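Local coordinates for protein Per a 4 allergen (Periplaneta americana, PDB 3EBW) that is a cockroach allergen of the lipocalin family that is recognised by IgE and probably binds small hydrophobic ligands in its beta barrel, at residues C4-S9 with T94-G99; T11-T16 with D79-A84; T21-F26 with H126-D131. One frame throughout, in Å; residues are numbered along the deposited sequence.

All three contacts tie irregular chain to the antiparallel sheet that curls into the lipocalin barrel. Interactions 1 and 2 are neighbours, their centres 10 Å apart: strands 93-100 and 80-83 pair antiparallel, with Tyr95 O to Phe81 N and Met97 N to Asp79 O as probable hydrogen bonds, and one N-terminal loop supplies both 4-9 and 11-16. In sequence, interaction 2 is nested inside the loop closed by interaction 1. Interaction 3 lies about 20 Å from interaction 1 and 19 Å from interaction 2, centre to centre, touching neither; its segments alternate with theirs. The N-terminal loop is thus fixed to two strands, while strand 20-27 is covered by the connection into helix 132-142.

Interaction 1 (C4-S9 with T94-G99); sequences CQIGTS and TYFMVG. Unlike the reference sequence in segment 94-99: Val98 (reference Ile).
The extended segment 4-9, which belongs to no regular strand, runs alongside strand 94-99 in the same direction and draws closer as it goes, the CA atoms of Cys4 and Thr94 lying 7.4 Å apart and those of Thr8 and Val98 4.8 Å. Phe96 fills the gap between the two backbones. With CG anti to its own carbonyl carbon (chi1 -63°), its ring reaches across to Ile6, whose CB sits over the face 4.1 Å from the centroid of the Phe96 ring in a CH-pi contact. The backbone N of Ile6 lies over the face, offset toward the rim. Thr8 crosses Phe96 at about a right angle and brings its methyl CG2 to the ring edge, 3.8 Å from CD1 of Phe96. At the far end Cys4 SG approaches the ring obliquely, a sulfur-aromatic contact at 5.5 Å from the Phe96 centroid; the same sulfur is held by the disulfide to Cys111 on strand 106-112.

Where the backbones come closest, Thr8 turns its hydroxyl anti to its backbone N (chi1 168°), and OG1 donates to the carbonyl O of Met97 at 3.0 Å. The donor stands above the carbonyl plane. OG1 also has a weak hydrogen bond with Phe10 N. This site falls beside a classic beta bulge, in which Val98 and Gly99 both face Ile107. Ile6 also packs on Ala109, His119 and Tyr121 of strands 106-112 and 119-125.

The disulfide ties down the start of the arm; between the two segments apolar contact round Phe96 dominates, and one hydrogen bond crosses.

Interaction 2 (T11-T16 with D79-A84); sequences TGLDMT and DTFDIA. Unlike the reference sequence in segment 79-84: Asp79 (reference Asn).
Met15, modelled as selenomethionine, leaves the N-terminal loop with its CB directed at strand 80-83. CG, anti to the carbonyl carbon (chi1 -71°), comes within 4.0 Å of Phe81 CB. Bends at chi2 and chi3 then fold the chain over the phenyl ring: SE lies 4.3 Å from the Phe81 ring centroid, a Met-aromatic contact over the face, and the terminal methyl CE closes to 3.5 Å from Phe81 CD2, above the same face but offset toward the rim. The methyl thus adds a CH-pi contact to that of the selenium, and the two side chains cross at about a right angle.

Leu13, with CG anti to its backbone N, inserts CD2 beside the strand, 3.5 Å from Thr80 N and 4.3 Å obliquely from Phe81 CD1. Tyr44 on strand 40-46 touches both Met15 and Phe81, while Trp76 packs on Met15.

The Phe81 side chain lies about 5 Å from a bound polyether, probably from the crystallisation liquor, which is consistent with Phe81 bordering the internal ligand pocket. In lipocalins the N-terminal segment ahead of the first strand closes one end of the barrel, and the packing of 11-16 is consistent with that role.

Interaction 3 (T21-F26 with H126-D131); sequences TWYELF and HETSFD. Unlike the reference sequence in segment 126-131: Glu127 (reference Gly).
A largely apolar and aromatic surface contact joins strand 20-27 to the connection that leads from strand 119-125 into helix 132-142. At one end the NE2 corner of the His126 ring stands over one face of the Trp22 indole, offset toward the rim, NE2 3.1 Å from Trp22 CZ2 and the planes at 37°. ND1 of the same imidazole gives a weak, bent hydrogen bond to Thr21 O, 3.0 Å away, and NE2 a weak one to Tyr102 O; two carbonyl partners would favour the doubly protonated, charged form. Trp22 itself is anchored through NE1 to Tyr18 O and stacks on the Tyr18 ring.

Trp22 is the tryptophan of the lipocalin Gly-X-Trp signature on the first strand; in many lipocalins an arginine from the end of the last barrel strand packs on it, and His126 probably takes that place here. Next along the strand, the Tyr23 ring is covered on opposite faces by two methyl groups, Thr21 CG2 and, from the loop, Thr128 CG2, 4.0 Å from the Tyr23 ring centroid in a CH-pi contact. Segment 126-131 then leads into the helix that lipocalins lay against the outside of the barrel, Asp131 at its N-cap.

Leu25 and Phe26 both face Ile123 in a classic beta bulge. Leu25 CD1 points onto the Phe130 ring, 3.9 Å from its centroid and almost on the normal. Phe26 and Phe130 meet tip to tip, planes nearly parallel at 8°, CE1 of Phe26 3.7 Å from CD2 of Phe130. Lys135 and Leu149 touch both rings.

Interaction 1 (C4-S9 with T94-G99)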
ATOM      1  N   CYS A   4      16.268 -11.113   6.848  1.00 72.71           N
ATOM      2  CA  CYS A   4      15.978 -10.007   5.928  1.00 66.65           C
ATOM      3  C   CYS A   4      17.139  -9.598   5.020  1.00 64.20           C
ATOM      4  O   CYS A   4      18.052  -8.905   5.455  1.00 63.48           O
ATOM      5  CB  CYS A   4      15.525  -8.783   6.730  1.00 65.78           C
ATOM      6  SG  CYS A   4      14.932  -7.354   5.766  1.00 61.15           S
ATOM      7  N   GLN A   5      17.099 -10.010   3.760  1.00 57.82           N
ATOM      8  CA  GLN A   5      18.146  -9.643   2.818  1.00 56.23           C
ATOM      9  C   GLN A   5      17.569  -8.703   1.751  1.00 54.01           C
ATOM     10  O   GLN A   5      16.556  -9.006   1.126  1.00 54.45           O
ATOM     11  CB  GLN A   5      18.708 -10.891   2.138  1.00 77.78           C
ATOM     12  CG  GLN A   5      18.867 -12.074   3.060  1.00 80.47           C
ATOM     13  CD  GLN A   5      19.673 -11.731   4.294  1.00 82.84           C
ATOM     14  OE1 GLN A   5      20.823 -11.302   4.203  1.00 84.97           O
ATOM     15  NE2 GLN A   5      19.070 -11.919   5.457  1.00 82.21           N
ATOM     16  N   ILE A   6      18.208  -7.561   1.550  1.00 46.58           N
ATOM     17  CA  ILE A   6      17.743  -6.612   0.551  1.00 44.89           C
ATOM     18  C   ILE A   6      18.965  -6.115  -0.210  1.00 43.87           C
ATOM     19  O   ILE A   6      19.997  -5.746   0.386  1.00 44.10           O
ATOM     20  CB  ILE A   6      17.030  -5.374   1.193  1.00 52.40           C
ATOM     21  CG1 ILE A   6      15.713  -5.784   1.850  1.00 51.86           C
ATOM     22  CG2 ILE A   6      16.744  -4.314   0.146  1.00 48.67           C
ATOM     23  CD1 ILE A   6      14.999  -4.607   2.550  1.00 51.27           C
ATOM     24  N   GLY A   7      18.845  -6.112  -1.530  1.00 44.98           N
ATOM     25  CA  GLY A   7      19.923  -5.636  -2.359  1.00 43.99           C
ATOM     26  C   GLY A   7      20.263  -4.226  -1.944  1.00 45.17           C
ATOM     27  O   GLY A   7      19.486  -3.563  -1.273  1.00 46.62           O
ATOM     28  N   THR A   8      21.445  -3.779  -2.340  1.00 65.76           N
ATOM     29  CA  THR A   8      21.952  -2.446  -2.045  1.00 65.45           C
ATOM     30  C   THR A   8      23.384  -2.524  -2.535  1.00 65.04           C
ATOM     31  O   THR A   8      24.012  -3.577  -2.465  1.00 65.27           O
ATOM     32  CB  THR A   8      21.871  -2.107  -0.513  1.00 55.27           C
ATOM     33  OG1 THR A   8      22.620  -0.919  -0.239  1.00 54.67           O
ATOM     34  CG2 THR A   8      22.393  -3.248   0.333  1.00 53.24           C
ATOM     35  N   SER A   9      23.877  -1.423  -3.074  1.00 54.32           N
ATOM     36  CA  SER A   9      25.226  -1.383  -3.609  1.00 53.05           C
ATOM     37  C   SER A   9      25.877  -0.147  -3.040  1.00 54.17           C
ATOM     38  O   SER A   9      26.709   0.498  -3.673  1.00 56.31           O
ATOM     39  CB  SER A   9      25.183  -1.273  -5.132  1.00 42.61           C
ATOM     40  OG  SER A   9      24.772   0.035  -5.528  1.00 41.01           O
ATOM     41  N   THR A  94      17.439  -5.443  11.713  1.00 52.89           N
ATOM     42  CA  THR A  94      18.520  -5.017  10.805  1.00 49.27           C
ATOM     43  C   THR A  94      17.921  -4.358   9.579  1.00 46.40           C
ATOM     44  O   THR A  94      16.986  -4.867   9.024  1.00 44.49           O
ATOM     45  CB  THR A  94      19.389  -6.197  10.323  1.00 52.24           C
ATOM     46  OG1 THR A  94      20.014  -6.815  11.447  1.00 52.57           O
ATOM     47  CG2 THR A  94      20.474  -5.717   9.370  1.00 50.15           C
ATOM     48  N   TYR A  95      18.495  -3.234   9.171  1.00 42.99           N
ATOM     49  CA  TYR A  95      18.058  -2.434   8.026  1.00 41.31           C
ATOM     50  C   TYR A  95      19.212  -2.164   7.044  1.00 40.26           C
ATOM     51  O   TYR A  95      20.361  -1.933   7.463  1.00 41.25           O
ATOM     52  CB  TYR A  95      17.544  -1.086   8.528  1.00 44.42           C
ATOM     53  CG  TYR A  95      16.351  -1.190   9.424  1.00 44.01           C
ATOM     54  CD1 TYR A  95      15.069  -1.189   8.889  1.00 45.22           C
ATOM     55  CD2 TYR A  95      16.494  -1.290  10.795  1.00 43.23           C
ATOM     56  CE1 TYR A  95      13.957  -1.282   9.699  1.00 44.66           C
ATOM     57  CE2 TYR A  95      15.399  -1.388  11.617  1.00 42.12           C
ATOM     58  CZ  TYR A  95      14.129  -1.381  11.067  1.00 45.07           C
ATOM     59  OH  TYR A  95      13.015  -1.450  11.868  1.00 46.83           O
ATOM     60  N   PHE A  96      18.901  -2.160   5.749  1.00 27.38           N
ATOM     61  CA  PHE A  96      19.880  -1.918   4.684  1.00 25.56           C
ATOM     62  C   PHE A  96      19.864  -0.478   4.227  1.00 24.97           C
ATOM     63  O   PHE A  96      18.827   0.050   3.944  1.00 24.99           O
ATOM     64  CB  PHE A  96      19.581  -2.821   3.494  1.00 42.83           C
ATOM     65  CG  PHE A  96      19.709  -4.265   3.813  1.00 42.49           C
ATOM     66  CD1 PHE A  96      20.806  -4.993   3.373  1.00 41.98           C
ATOM     67  CD2 PHE A  96      18.776  -4.890   4.636  1.00 43.47           C
ATOM     68  CE1 PHE A  96      20.968  -6.321   3.761  1.00 43.26           C
ATOM     69  CE2 PHE A  96      18.932  -6.210   5.027  1.00 40.79           C
ATOM     70  CZ  PHE A  96      20.029  -6.928   4.588  1.00 43.14           C
HETATM   71  N   MSE A  97      21.020   0.160   4.149  1.00 45.79           N
HETATM   72  CA  MSE A  97      21.079   1.532   3.706  1.00 48.32           C
HETATM   73  C   MSE A  97      21.199   1.478   2.205  1.00 50.62           C
HETATM   74  O   MSE A  97      22.293   1.365   1.690  1.00 52.36           O
HETATM   75  CB  MSE A  97      22.304   2.207   4.277  1.00 56.46           C
HETATM   76  CG  MSE A  97      22.467   3.608   3.804  1.00 60.54           C
HETATM   77 SE   MSE A  97      20.897   4.635   4.255  1.00 69.25          SE
HETATM   78  CE  MSE A  97      21.420   5.263   6.020  1.00 64.98           C
ATOM     79  N   VAL A  98      20.083   1.551   1.492  1.00 61.98           N
ATOM     80  CA  VAL A  98      20.108   1.492   0.033  1.00 62.11           C
ATOM     81  C   VAL A  98      20.801   2.669  -0.659  1.00 64.37           C
ATOM     82  O   VAL A  98      21.430   2.496  -1.708  1.00 64.27           O
ATOM     83  CB  VAL A  98      18.689   1.366  -0.501  1.00 51.11           C
ATOM     84  CG1 VAL A  98      18.677   1.400  -2.027  1.00 49.35           C
ATOM     85  CG2 VAL A  98      18.080   0.088   0.029  1.00 48.62           C
ATOM     86  N   GLY A  99      20.692   3.862  -0.080  1.00 55.05           N
ATOM     87  CA  GLY A  99      21.329   5.017  -0.680  1.00 56.62           C
ATOM     88  C   GLY A  99      21.090   6.333   0.035  1.00 59.34           C
ATOM     89  O   GLY A  99      19.960   6.670   0.381  1.00 60.39           O
TER

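Interaction 2 (T11-T16 with D79-A84)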
ATOM      1  N   THR A  11      27.968   1.772   0.181  1.00 42.45           N
ATOM      2  CA  THR A  11      29.084   1.427   1.064  1.00 43.38           C
ATOM      3  C   THR A  11      29.600   2.697   1.683  1.00 44.39           C
ATOM      4  O   THR A  11      29.247   3.797   1.245  1.00 45.02           O
ATOM      5  CB  THR A  11      30.290   0.843   0.351  1.00 62.26           C
ATOM      6  OG1 THR A  11      30.804   1.839  -0.539  1.00 60.45           O
ATOM      7  CG2 THR A  11      29.938  -0.435  -0.394  1.00 60.82           C
ATOM      8  N   GLY A  12      30.467   2.531   2.684  1.00 55.32           N
ATOM      9  CA  GLY A  12      31.049   3.667   3.372  1.00 54.75           C
ATOM     10  C   GLY A  12      30.047   4.297   4.314  1.00 55.25           C
ATOM     11  O   GLY A  12      30.184   5.463   4.681  1.00 54.87           O
ATOM     12  N   LEU A  13      29.038   3.517   4.703  1.00 52.93           N
ATOM     13  CA  LEU A  13      27.998   3.997   5.595  1.00 51.04           C
ATOM     14  C   LEU A  13      28.618   4.463   6.912  1.00 52.38           C
ATOM     15  O   LEU A  13      29.421   3.769   7.507  1.00 52.74           O
ATOM     16  CB  LEU A  13      26.959   2.893   5.844  1.00 43.58           C
ATOM     17  CG  LEU A  13      25.865   3.231   6.871  1.00 40.48           C
ATOM     18  CD1 LEU A  13      25.080   4.462   6.431  1.00 38.90           C
ATOM     19  CD2 LEU A  13      24.974   2.027   7.060  1.00 40.11           C
ATOM     20  N   ASP A  14      28.233   5.650   7.351  1.00 52.87           N
ATOM     21  CA  ASP A  14      28.744   6.225   8.584  1.00 52.06           C
ATOM     22  C   ASP A  14      27.561   6.826   9.381  1.00 52.12           C
ATOM     23  O   ASP A  14      27.225   8.007   9.250  1.00 49.76           O
ATOM     24  CB  ASP A  14      29.801   7.286   8.230  1.00 42.21           C
ATOM     25  CG  ASP A  14      30.425   7.931   9.450  1.00 41.32           C
ATOM     26  OD1 ASP A  14      30.256   7.401  10.562  1.00 39.72           O
ATOM     27  OD2 ASP A  14      31.098   8.971   9.304  1.00 42.12           O
HETATM   28  N   MSE A  15      26.939   5.985  10.206  1.00 45.23           N
HETATM   29  CA  MSE A  15      25.794   6.387  11.009  1.00 47.23           C
HETATM   30  C   MSE A  15      26.047   7.622  11.836  1.00 48.01           C
HETATM   31  O   MSE A  15      25.146   8.157  12.450  1.00 48.26           O
HETATM   32  CB  MSE A  15      25.323   5.235  11.899  1.00 58.66           C
HETATM   33  CG  MSE A  15      24.660   4.111  11.112  1.00 60.50           C
HETATM   34 SE   MSE A  15      23.202   4.740   9.949  1.00 63.21          SE
HETATM   35  CE  MSE A  15      21.795   4.646  11.277  1.00 61.78           C
ATOM     36  N   THR A  16      27.276   8.094  11.842  1.00 56.88           N
ATOM     37  CA  THR A  16      27.579   9.285  12.595  1.00 59.40           C
ATOM     38  C   THR A  16      27.193  10.457  11.715  1.00 59.75           C
ATOM     39  O   THR A  16      26.757  11.484  12.209  1.00 60.19           O
ATOM     40  CB  THR A  16      29.060   9.340  12.941  1.00 67.39           C
ATOM     41  OG1 THR A  16      29.473   8.048  13.398  1.00 69.96           O
ATOM     42  CG2 THR A  16      29.304  10.342  14.052  1.00 67.38           C
ATOM     43  N   ASP A  79      27.010  -1.130   4.714  1.00 48.62           N
ATOM     44  CA  ASP A  79      25.748  -0.590   4.192  1.00 47.45           C
ATOM     45  C   ASP A  79      24.570  -1.201   4.964  1.00 47.68           C
ATOM     46  O   ASP A  79      23.535  -1.532   4.389  1.00 46.51           O
ATOM     47  CB  ASP A  79      25.614  -0.943   2.724  1.00 38.86           C
ATOM     48  CG  ASP A  79      25.492  -2.449   2.496  1.00 39.03           C
ATOM     49  OD1 ASP A  79      25.624  -3.226   3.466  1.00 39.62           O
ATOM     50  OD2 ASP A  79      25.260  -2.859   1.336  1.00 40.93           O
ATOM     51  N   THR A  80      24.733  -1.342   6.275  1.00 55.48           N
ATOM     52  CA  THR A  80      23.714  -1.955   7.110  1.00 53.59           C
ATOM     53  C   THR A  80      23.721  -1.336   8.478  1.00 51.11           C
ATOM     54  O   THR A  80      24.759  -0.917   8.932  1.00 49.79           O
ATOM     55  CB  THR A  80      24.014  -3.456   7.247  1.00 66.69           C
ATOM     56  OG1 THR A  80      23.392  -4.149   6.163  1.00 67.98           O
ATOM     57  CG2 THR A  80      23.554  -4.008   8.585  1.00 66.60           C
ATOM     58  N   PHE A  81      22.571  -1.224   9.130  1.00 46.77           N
ATOM     59  CA  PHE A  81      22.600  -0.709  10.491  1.00 47.06           C
ATOM     60  C   PHE A  81      21.566  -1.409  11.327  1.00 46.77           C
ATOM     61  O   PHE A  81      20.528  -1.789  10.826  1.00 48.48           O
ATOM     62  CB  PHE A  81      22.445   0.819  10.556  1.00 41.04           C
ATOM     63  CG  PHE A  81      21.139   1.345  10.055  1.00 41.27           C
ATOM     64  CD1 PHE A  81      20.983   1.681   8.719  1.00 41.01           C
ATOM     65  CD2 PHE A  81      20.088   1.588  10.935  1.00 40.53           C
ATOM     66  CE1 PHE A  81      19.805   2.256   8.277  1.00 43.25           C
ATOM     67  CE2 PHE A  81      18.915   2.158  10.496  1.00 38.89           C
ATOM     68  CZ  PHE A  81      18.771   2.494   9.171  1.00 42.30           C
ATOM     69  N   ASP A  82      21.864  -1.639  12.596  1.00 46.04           N
ATOM     70  CA  ASP A  82      20.912  -2.317  13.452  1.00 45.78           C
ATOM     71  C   ASP A  82      20.297  -1.355  14.481  1.00 46.82           C
ATOM     72  O   ASP A  82      20.867  -0.302  14.798  1.00 44.35           O
ATOM     73  CB  ASP A  82      21.582  -3.503  14.154  1.00 44.06           C
ATOM     74  CG  ASP A  82      22.250  -4.499  13.159  1.00 47.67           C
ATOM     75  OD1 ASP A  82      22.318  -5.720  13.476  1.00 44.97           O
ATOM     76  OD2 ASP A  82      22.722  -4.065  12.065  1.00 50.33           O
ATOM     77  N   ILE A  83      19.110  -1.706  14.971  1.00 40.42           N
ATOM     78  CA  ILE A  83      18.427  -0.910  15.961  1.00 41.64           C
ATOM     79  C   ILE A  83      18.169  -1.791  17.160  1.00 45.16           C
ATOM     80  O   ILE A  83      17.832  -2.965  17.020  1.00 42.58           O
ATOM     81  CB  ILE A  83      17.134  -0.374  15.415  1.00 26.69           C
ATOM     82  CG1 ILE A  83      17.446   0.407  14.136  1.00 24.63           C
ATOM     83  CG2 ILE A  83      16.429   0.495  16.464  1.00 23.57           C
ATOM     84  CD1 ILE A  83      18.122   1.722  14.305  1.00 22.97           C
ATOM     85  N   ALA A  84      18.356  -1.206  18.340  1.00 40.47           N
ATOM     86  CA  ALA A  84      18.184  -1.923  19.582  1.00 45.20           C
ATOM     87  C   ALA A  84      17.106  -1.363  20.518  1.00 49.35           C
ATOM     88  O   ALA A  84      16.875  -0.158  20.571  1.00 49.71           O
ATOM     89  CB  ALA A  84      19.498  -1.973  20.294  1.00 50.60           C
TER

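Interaction 3 (T21-F26 with H126-D131)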
ATOM      1  N   THR A  21      17.586  14.836  11.907  1.00 53.67           N
ATOM      2  CA  THR A  21      16.157  14.579  11.760  1.00 51.16           C
ATOM      3  C   THR A  21      15.777  14.282  10.330  1.00 49.52           C
ATOM      4  O   THR A  21      15.883  15.136   9.452  1.00 45.83           O
ATOM      5  CB  THR A  21      15.335  15.776  12.244  1.00 60.33           C
ATOM      6  OG1 THR A  21      15.542  15.944  13.651  1.00 61.78           O
ATOM      7  CG2 THR A  21      13.850  15.553  11.982  1.00 59.39           C
ATOM      8  N   TRP A  22      15.335  13.049  10.107  1.00 64.84           N
ATOM      9  CA  TRP A  22      14.928  12.635   8.784  1.00 65.85           C
ATOM     10  C   TRP A  22      13.410  12.472   8.690  1.00 65.94           C
ATOM     11  O   TRP A  22      12.813  11.678   9.413  1.00 63.99           O
ATOM     12  CB  TRP A  22      15.607  11.321   8.415  1.00 47.01           C
ATOM     13  CG  TRP A  22      17.074  11.408   8.244  1.00 50.43           C
ATOM     14  CD1 TRP A  22      18.025  11.193   9.201  1.00 52.36           C
ATOM     15  CD2 TRP A  22      17.783  11.762   7.047  1.00 52.12           C
ATOM     16  NE1 TRP A  22      19.280  11.390   8.673  1.00 52.81           N
ATOM     17  CE2 TRP A  22      19.161  11.740   7.356  1.00 51.65           C
ATOM     18  CE3 TRP A  22      17.387  12.095   5.741  1.00 51.93           C
ATOM     19  CZ2 TRP A  22      20.144  12.045   6.416  1.00 52.54           C
ATOM     20  CZ3 TRP A  22      18.372  12.401   4.801  1.00 53.63           C
ATOM     21  CH2 TRP A  22      19.734  12.371   5.147  1.00 52.43           C
ATOM     22  N   TYR A  23      12.785  13.240   7.807  1.00 55.52           N
ATOM     23  CA  TYR A  23      11.345  13.130   7.618  1.00 55.92           C
ATOM     24  C   TYR A  23      11.045  12.027   6.597  1.00 53.02           C
ATOM     25  O   TYR A  23      11.701  11.924   5.557  1.00 50.51           O
ATOM     26  CB  TYR A  23      10.749  14.464   7.135  1.00 63.59           C
ATOM     27  CG  TYR A  23      10.885  15.592   8.134  1.00 67.29           C
ATOM     28  CD1 TYR A  23      10.281  15.528   9.385  1.00 67.75           C
ATOM     29  CD2 TYR A  23      11.668  16.707   7.844  1.00 69.21           C
ATOM     30  CE1 TYR A  23      10.469  16.545  10.316  1.00 69.29           C
ATOM     31  CE2 TYR A  23      11.858  17.724   8.772  1.00 68.89           C
ATOM     32  CZ  TYR A  23      11.265  17.635   9.992  1.00 69.18           C
ATOM     33  OH  TYR A  23      11.498  18.636  10.891  1.00 71.09           O
ATOM     34  N   GLU A  24      10.063  11.193   6.907  1.00 39.02           N
ATOM     35  CA  GLU A  24       9.693  10.115   5.999  1.00 38.65           C
ATOM     36  C   GLU A  24       8.762  10.692   4.930  1.00 37.44           C
ATOM     37  O   GLU A  24       7.618  10.995   5.211  1.00 36.03           O
ATOM     38  CB  GLU A  24       9.009   8.994   6.781  1.00 45.21           C
ATOM     39  CG  GLU A  24       8.552   7.834   5.938  1.00 45.35           C
ATOM     40  CD  GLU A  24       8.299   6.589   6.773  1.00 47.63           C
ATOM     41  OE1 GLU A  24       7.641   5.656   6.272  1.00 46.69           O
ATOM     42  OE2 GLU A  24       8.765   6.541   7.937  1.00 47.91           O
ATOM     43  N   LEU A  25       9.262  10.860   3.712  1.00 63.69           N
ATOM     44  CA  LEU A  25       8.447  11.441   2.658  1.00 64.71           C
ATOM     45  C   LEU A  25       7.671  10.469   1.786  1.00 66.39           C
ATOM     46  O   LEU A  25       6.616  10.820   1.266  1.00 66.94           O
ATOM     47  CB  LEU A  25       9.301  12.353   1.800  1.00 37.40           C
ATOM     48  CG  LEU A  25       9.997  13.425   2.638  1.00 36.93           C
ATOM     49  CD1 LEU A  25      10.643  14.473   1.703  1.00 35.42           C
ATOM     50  CD2 LEU A  25       8.997  14.056   3.610  1.00 35.71           C
ATOM     51  N   PHE A  26       8.195   9.263   1.600  1.00 55.06           N
ATOM     52  CA  PHE A  26       7.495   8.241   0.834  1.00 54.70           C
ATOM     53  C   PHE A  26       7.795   6.938   1.533  1.00 54.89           C
ATOM     54  O   PHE A  26       8.794   6.841   2.236  1.00 55.82           O
ATOM     55  CB  PHE A  26       7.996   8.176  -0.597  1.00 58.14           C
ATOM     56  CG  PHE A  26       7.854   9.451  -1.331  1.00 59.72           C
ATOM     57  CD1 PHE A  26       8.693  10.511  -1.058  1.00 60.93           C
ATOM     58  CD2 PHE A  26       6.875   9.603  -2.293  1.00 61.03           C
ATOM     59  CE1 PHE A  26       8.558  11.712  -1.742  1.00 62.31           C
ATOM     60  CE2 PHE A  26       6.730  10.792  -2.979  1.00 59.99           C
ATOM     61  CZ  PHE A  26       7.567  11.851  -2.708  1.00 61.01           C
ATOM     62  N   HIS A 126      15.893  15.630   5.095  1.00 66.97           N
ATOM     63  CA  HIS A 126      16.067  16.587   6.187  1.00 70.97           C
ATOM     64  C   HIS A 126      15.030  17.680   5.998  1.00 72.19           C
ATOM     65  O   HIS A 126      14.566  18.291   6.955  1.00 70.47           O
ATOM     66  CB  HIS A 126      17.479  17.175   6.175  1.00 79.55           C
ATOM     67  CG  HIS A 126      18.504  16.289   6.813  1.00 82.62           C
ATOM     68  ND1 HIS A 126      18.450  15.931   8.141  1.00 83.92           N
ATOM     69  CD2 HIS A 126      19.596  15.674   6.298  1.00 83.70           C
ATOM     70  CE1 HIS A 126      19.465  15.130   8.420  1.00 83.41           C
ATOM     71  NE2 HIS A 126      20.174  14.959   7.320  1.00 83.77           N
ATOM     72  N   GLU A 127      14.675  17.909   4.741  1.00 71.52           N
ATOM     73  CA  GLU A 127      13.661  18.886   4.380  1.00 74.38           C
ATOM     74  C   GLU A 127      12.326  18.181   4.614  1.00 74.51           C
ATOM     75  O   GLU A 127      12.296  17.094   5.175  1.00 74.32           O
ATOM     76  CB  GLU A 127      13.801  19.241   2.903  1.00116.68           C
ATOM     77  CG  GLU A 127      15.178  19.729   2.539  1.00120.74           C
ATOM     78  CD  GLU A 127      15.534  20.992   3.284  1.00122.39           C
ATOM     79  OE1 GLU A 127      14.845  22.009   3.075  1.00123.76           O
ATOM     80  OE2 GLU A 127      16.495  20.971   4.081  1.00124.52           O
ATOM     81  N   THR A 128      11.225  18.794   4.196  1.00 51.83           N
ATOM     82  CA  THR A 128       9.920  18.167   4.353  1.00 52.65           C
ATOM     83  C   THR A 128       9.356  17.862   2.982  1.00 52.83           C
ATOM     84  O   THR A 128       8.172  17.596   2.859  1.00 52.92           O
ATOM     85  CB  THR A 128       8.918  19.068   5.066  1.00 83.36           C
ATOM     86  OG1 THR A 128       8.985  20.381   4.498  1.00 83.95           O
ATOM     87  CG2 THR A 128       9.192  19.111   6.559  1.00 83.71           C
ATOM     88  N   SER A 129      10.207  17.902   1.953  1.00 57.75           N
ATOM     89  CA  SER A 129       9.782  17.622   0.574  1.00 59.26           C
ATOM     90  C   SER A 129      10.961  17.647  -0.381  1.00 58.63           C
ATOM     91  O   SER A 129      11.969  18.286  -0.111  1.00 57.45           O
ATOM     92  CB  SER A 129       8.761  18.655   0.121  1.00 84.16           C
ATOM     93  OG  SER A 129       9.279  19.965   0.289  1.00 86.14           O
ATOM     94  N   PHE A 130      10.833  16.969  -1.511  1.00 79.64           N
ATOM     95  CA  PHE A 130      11.923  16.934  -2.479  1.00 81.58           C
ATOM     96  C   PHE A 130      11.792  17.947  -3.616  1.00 83.65           C
ATOM     97  O   PHE A 130      10.701  18.185  -4.115  1.00 84.75           O
ATOM     98  CB  PHE A 130      12.027  15.544  -3.118  1.00 70.81           C
ATOM     99  CG  PHE A 130      12.437  14.446  -2.169  1.00 69.28           C
ATOM    100  CD1 PHE A 130      13.388  14.670  -1.178  1.00 68.01           C
ATOM    101  CD2 PHE A 130      11.918  13.169  -2.315  1.00 67.47           C
ATOM    102  CE1 PHE A 130      13.806  13.638  -0.358  1.00 66.58           C
ATOM    103  CE2 PHE A 130      12.333  12.148  -1.507  1.00 66.83           C
ATOM    104  CZ  PHE A 130      13.278  12.377  -0.525  1.00 66.15           C
ATOM    105  N   ASP A 131      12.904  18.546  -4.025  1.00 80.13           N
ATOM    106  CA  ASP A 131      12.873  19.461  -5.160  1.00 83.15           C
ATOM    107  C   ASP A 131      13.052  18.536  -6.364  1.00 84.63           C
ATOM    108  O   ASP A 131      13.668  17.479  -6.246  1.00 84.66           O
ATOM    109  CB  ASP A 131      14.005  20.496  -5.081  1.00127.17           C
ATOM    110  CG  ASP A 131      15.383  19.868  -4.982  1.00129.62           C
ATOM    111  OD1 ASP A 131      16.364  20.625  -4.815  1.00129.72           O
ATOM    112  OD2 ASP A 131      15.497  18.632  -5.071  1.00130.91           O
TER